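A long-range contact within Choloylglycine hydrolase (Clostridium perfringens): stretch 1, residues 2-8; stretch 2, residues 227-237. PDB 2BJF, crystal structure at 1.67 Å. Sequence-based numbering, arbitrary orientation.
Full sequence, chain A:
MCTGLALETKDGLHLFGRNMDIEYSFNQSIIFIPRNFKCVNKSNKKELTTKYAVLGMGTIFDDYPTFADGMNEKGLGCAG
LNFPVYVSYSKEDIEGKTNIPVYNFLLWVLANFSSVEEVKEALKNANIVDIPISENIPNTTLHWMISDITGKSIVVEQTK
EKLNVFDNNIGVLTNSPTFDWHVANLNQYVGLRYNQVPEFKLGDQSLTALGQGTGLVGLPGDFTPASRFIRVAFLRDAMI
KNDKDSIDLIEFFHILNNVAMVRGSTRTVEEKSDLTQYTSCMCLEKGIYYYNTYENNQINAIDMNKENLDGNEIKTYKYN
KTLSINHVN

Stretch 1, residues 2-8: CTGLALE
Stretch 2 227-237: SRFIRVAFLRD

Contact between an N-terminal β-strand (Thr3 to Glu8) and one segment of a longer α-helix (Ser227 to Asp237) in choloylglycine hydrolase. The two run nearly parallel, N-to-C directions 17° apart (signed crossing angle -17°), with axes 9.6 Å apart at closest approach; 370 Å² is buried, both sides summed. The strand is extended (phi -148 to -93°, psi 122 to 147°), the helix regular (phi -79 to -57°, psi -51 to -35°), with i+4 backbone hydrogen bonds throughout. Register is set by CA–CA distances: Thr3 to Arg228 7.5 Å, Leu5 to Val232 8.0 Å, Leu7 to Arg236 7.8 Å. Two strand residues thus match one helical turn, and Arg228, Val232 and Arg236, spaced by four, all point CA-to-CB toward the strand.

Cys2 (psi 149°, chi1 m) has its CA-to-CB bond directed away from the helix and takes part through its backbone: Arg228 NH1 donates to Cys2 O at 2.8 Å, 145° at the hydrogen. The CA-to-CB bond of Thr3 (chi1 m) points toward the helix. Its OG1 accepts a weak, bent hydrogen bond from Arg228 NH1 at 3.0 Å (127°), so one guanidinium nitrogen serves both acceptors, which lie at the edge of the group, near its plane. Arg228 reaches them with chi1 m, chi2 t, chi3 m and chi4 98°; its NE and NH2 are hydrogen-bonded elsewhere in the structure. The methyl of Thr3 faces the next turn, CG2 lying 3.8 Å from Val232 CG1 (Val232 chi1 p).

Gly4 makes no contact; an ideal CB there would point away from the helix. Leu5 (chi1 t, chi2 p) leaves the backbone sideways, but its end comes nearer the helix: CD1 packs 4.2 Å from Val232 CG2 and 3.8 Å from Arg236 CD, bridging two turns. Ala6 also points sideways, and its carbonyl provides the polar anchor at this end. Arg236 NE donates to Ala6 O at 2.7 Å and 163°, short and nearly straight; Arg236 NH2 adds a weak bond to Ala6 O at 3.2 Å (133°). The shared acceptor lies at the guanidinium edge, near its plane. Arg236 is extended, with chi1, chi2 and chi3 all t and chi4 -91°, and carries its guanidinium to Ala6 O. Leu7 (chi1 t at -161°, chi2 p) starts sideways, then brings CD1 to 3.8 Å from Arg236 CG. Glu8, exposed and extended (chi1 and chi2 t, chi3 1°), lies beyond contact.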

# COMPACT_ATOMS: atom_id res chain seq x y z
N CYS A 2 -8.19 12.68 -15.13
CA CYS A 2 -8.13 12.26 -16.56
C CYS A 2 -7.02 11.24 -16.77
O CYS A 2 -6.00 11.27 -16.08
CB CYS A 2 -7.87 13.46 -17.47
SG CYS A 2 -8.97 14.85 -17.19
N THR A 3 -7.23 10.35 -17.73
CA THR A 3 -6.20 9.39 -18.12
C THR A 3 -6.14 9.29 -19.64
O THR A 3 -7.15 8.98 -20.28
CB THR A 3 -6.44 7.99 -17.51
OG1 THR A 3 -6.61 8.11 -16.09
CG2 THR A 3 -5.27 7.07 -17.80
N GLY A 4 -4.97 9.57 -20.20
CA GLY A 4 -4.72 9.42 -21.63
C GLY A 4 -4.04 8.10 -21.93
O GLY A 4 -3.24 7.61 -21.12
N LEU A 5 -4.35 7.53 -23.09
CA LEU A 5 -3.83 6.22 -23.47
C LEU A 5 -3.59 6.12 -24.98
O LEU A 5 -4.43 6.52 -25.78
CB LEU A 5 -4.79 5.10 -23.02
CG LEU A 5 -4.49 3.65 -23.41
CD1 LEU A 5 -3.19 3.15 -22.79
CD2 LEU A 5 -5.65 2.74 -23.01
N ALA A 6 -2.43 5.58 -25.34
CA ALA A 6 -2.12 5.23 -26.73
C ALA A 6 -1.85 3.74 -26.82
O ALA A 6 -1.09 3.19 -26.01
CB ALA A 6 -0.93 6.03 -27.24
N LEU A 7 -2.47 3.07 -27.79
CA LEU A 7 -2.40 1.62 -27.90
C LEU A 7 -2.47 1.17 -29.35
O LEU A 7 -3.34 1.61 -30.11
CB LEU A 7 -3.56 1.00 -27.10
CG LEU A 7 -3.53 -0.46 -26.65
CD1 LEU A 7 -2.43 -0.72 -25.63
CD2 LEU A 7 -4.89 -0.83 -26.06
N GLU A 8 -1.53 0.31 -29.75
CA GLU A 8 -1.52 -0.26 -31.10
C GLU A 8 -2.27 -1.58 -31.15
O GLU A 8 -2.06 -2.46 -30.31
CB GLU A 8 -0.09 -0.44 -31.62
CG GLU A 8 -0.01 -0.88 -33.08
CD GLU A 8 1.40 -1.20 -33.55
OE1 GLU A 8 2.36 -1.10 -32.75
OE2 GLU A 8 1.56 -1.55 -34.74
N SER A 227 -1.49 7.43 -8.70
CA SER A 227 -1.91 6.04 -8.61
C SER A 227 -2.50 5.53 -9.92
O SER A 227 -2.22 4.40 -10.33
CB SER A 227 -2.89 5.85 -7.45
OG SER A 227 -2.25 6.10 -6.22
N ARG A 228 -3.30 6.36 -10.57
CA ARG A 228 -3.89 6.01 -11.86
C ARG A 228 -2.82 5.85 -12.94
O ARG A 228 -2.92 4.95 -13.78
CB ARG A 228 -4.96 7.03 -12.27
CG ARG A 228 -6.22 6.95 -11.41
CD ARG A 228 -7.33 7.84 -11.93
NE ARG A 228 -7.13 9.26 -11.61
CZ ARG A 228 -6.63 10.16 -12.45
NH1 ARG A 228 -6.25 9.81 -13.68
NH2 ARG A 228 -6.50 11.42 -12.07
N PHE A 229 -1.80 6.71 -12.91
CA PHE A 229 -0.68 6.63 -13.85
C PHE A 229 0.01 5.27 -13.74
O PHE A 229 0.25 4.61 -14.75
CB PHE A 229 0.32 7.77 -13.60
CG PHE A 229 1.36 7.93 -14.69
CD1 PHE A 229 1.25 8.95 -15.63
CD2 PHE A 229 2.46 7.07 -14.76
CE1 PHE A 229 2.21 9.11 -16.63
CE2 PHE A 229 3.42 7.23 -15.76
CZ PHE A 229 3.30 8.25 -16.69
N ILE A 230 0.31 4.85 -12.51
CA ILE A 230 0.95 3.56 -12.27
C ILE A 230 0.10 2.41 -12.83
O ILE A 230 0.61 1.56 -13.56
CB ILE A 230 1.27 3.33 -10.77
CG1 ILE A 230 2.20 4.43 -10.22
CG2 ILE A 230 1.84 1.93 -10.53
CD1 ILE A 230 3.54 4.58 -10.95
N ARG A 231 -1.19 2.41 -12.49
CA ARG A 231 -2.08 1.34 -12.92
C ARG A 231 -2.18 1.22 -14.44
O ARG A 231 -1.98 0.14 -14.99
CB ARG A 231 -3.47 1.47 -12.29
CG ARG A 231 -3.49 1.22 -10.79
CD ARG A 231 -4.78 0.55 -10.32
NE ARG A 231 -5.99 1.33 -10.62
CZ ARG A 231 -6.41 2.38 -9.91
NH1 ARG A 231 -5.72 2.81 -8.86
NH2 ARG A 231 -7.52 3.00 -10.26
N VAL A 232 -2.46 2.34 -15.12
CA VAL A 232 -2.61 2.32 -16.58
C VAL A 232 -1.30 1.94 -17.29
O VAL A 232 -1.31 1.23 -18.29
CB VAL A 232 -3.25 3.63 -17.13
CG1 VAL A 232 -2.34 4.84 -16.95
CG2 VAL A 232 -3.67 3.47 -18.59
N ALA A 233 -0.17 2.40 -16.75
CA ALA A 233 1.14 2.09 -17.32
C ALA A 233 1.41 0.59 -17.33
O ALA A 233 1.85 0.03 -18.34
CB ALA A 233 2.24 2.83 -16.58
N PHE A 234 1.14 -0.07 -16.20
CA PHE A 234 1.41 -1.50 -16.08
C PHE A 234 0.35 -2.39 -16.74
O PHE A 234 0.69 -3.43 -17.29
CB PHE A 234 1.65 -1.89 -14.61
CG PHE A 234 3.01 -1.50 -14.11
CD1 PHE A 234 4.11 -2.33 -14.32
CD2 PHE A 234 3.20 -0.30 -13.44
CE1 PHE A 234 5.38 -1.98 -13.86
CE2 PHE A 234 4.47 0.07 -12.97
CZ PHE A 234 5.56 -0.77 -13.19
N LEU A 235 -0.92 -1.97 -16.69
CA LEU A 235 -1.98 -2.70 -17.40
C LEU A 235 -1.74 -2.70 -18.91
O LEU A 235 -1.95 -3.72 -19.57
CB LEU A 235 -3.36 -2.11 -17.09
CG LEU A 235 -3.94 -2.25 -15.68
CD1 LEU A 235 -5.29 -1.56 -15.64
CD2 LEU A 235 -4.08 -3.70 -15.25
N ARG A 236 -1.30 -1.56 -19.43
CA ARG A 236 -0.95 -1.43 -20.84
C ARG A 236 0.25 -2.32 -21.19
O ARG A 236 0.21 -3.07 -22.16
CB ARG A 236 -0.64 0.03 -21.18
CG ARG A 236 -0.25 0.28 -22.63
CD ARG A 236 0.27 1.69 -22.82
NE ARG A 236 0.57 1.97 -24.22
CZ ARG A 236 1.75 1.79 -24.79
NH1 ARG A 236 2.78 1.33 -24.09
NH2 ARG A 236 1.91 2.07 -26.08
N ASP A 237 1.30 -2.23 -20.38
CA ASP A 237 2.51 -3.02 -20.58
C ASP A 237 2.22 -4.52 -20.61
O ASP A 237 2.72 -5.24 -21.47
CB ASP A 237 3.55 -2.71 -19.50
CG ASP A 237 4.82 -3.53 -19.66
OD1 ASP A 237 5.54 -3.33 -20.66
OD2 ASP A 237 5.10 -4.36 -18.77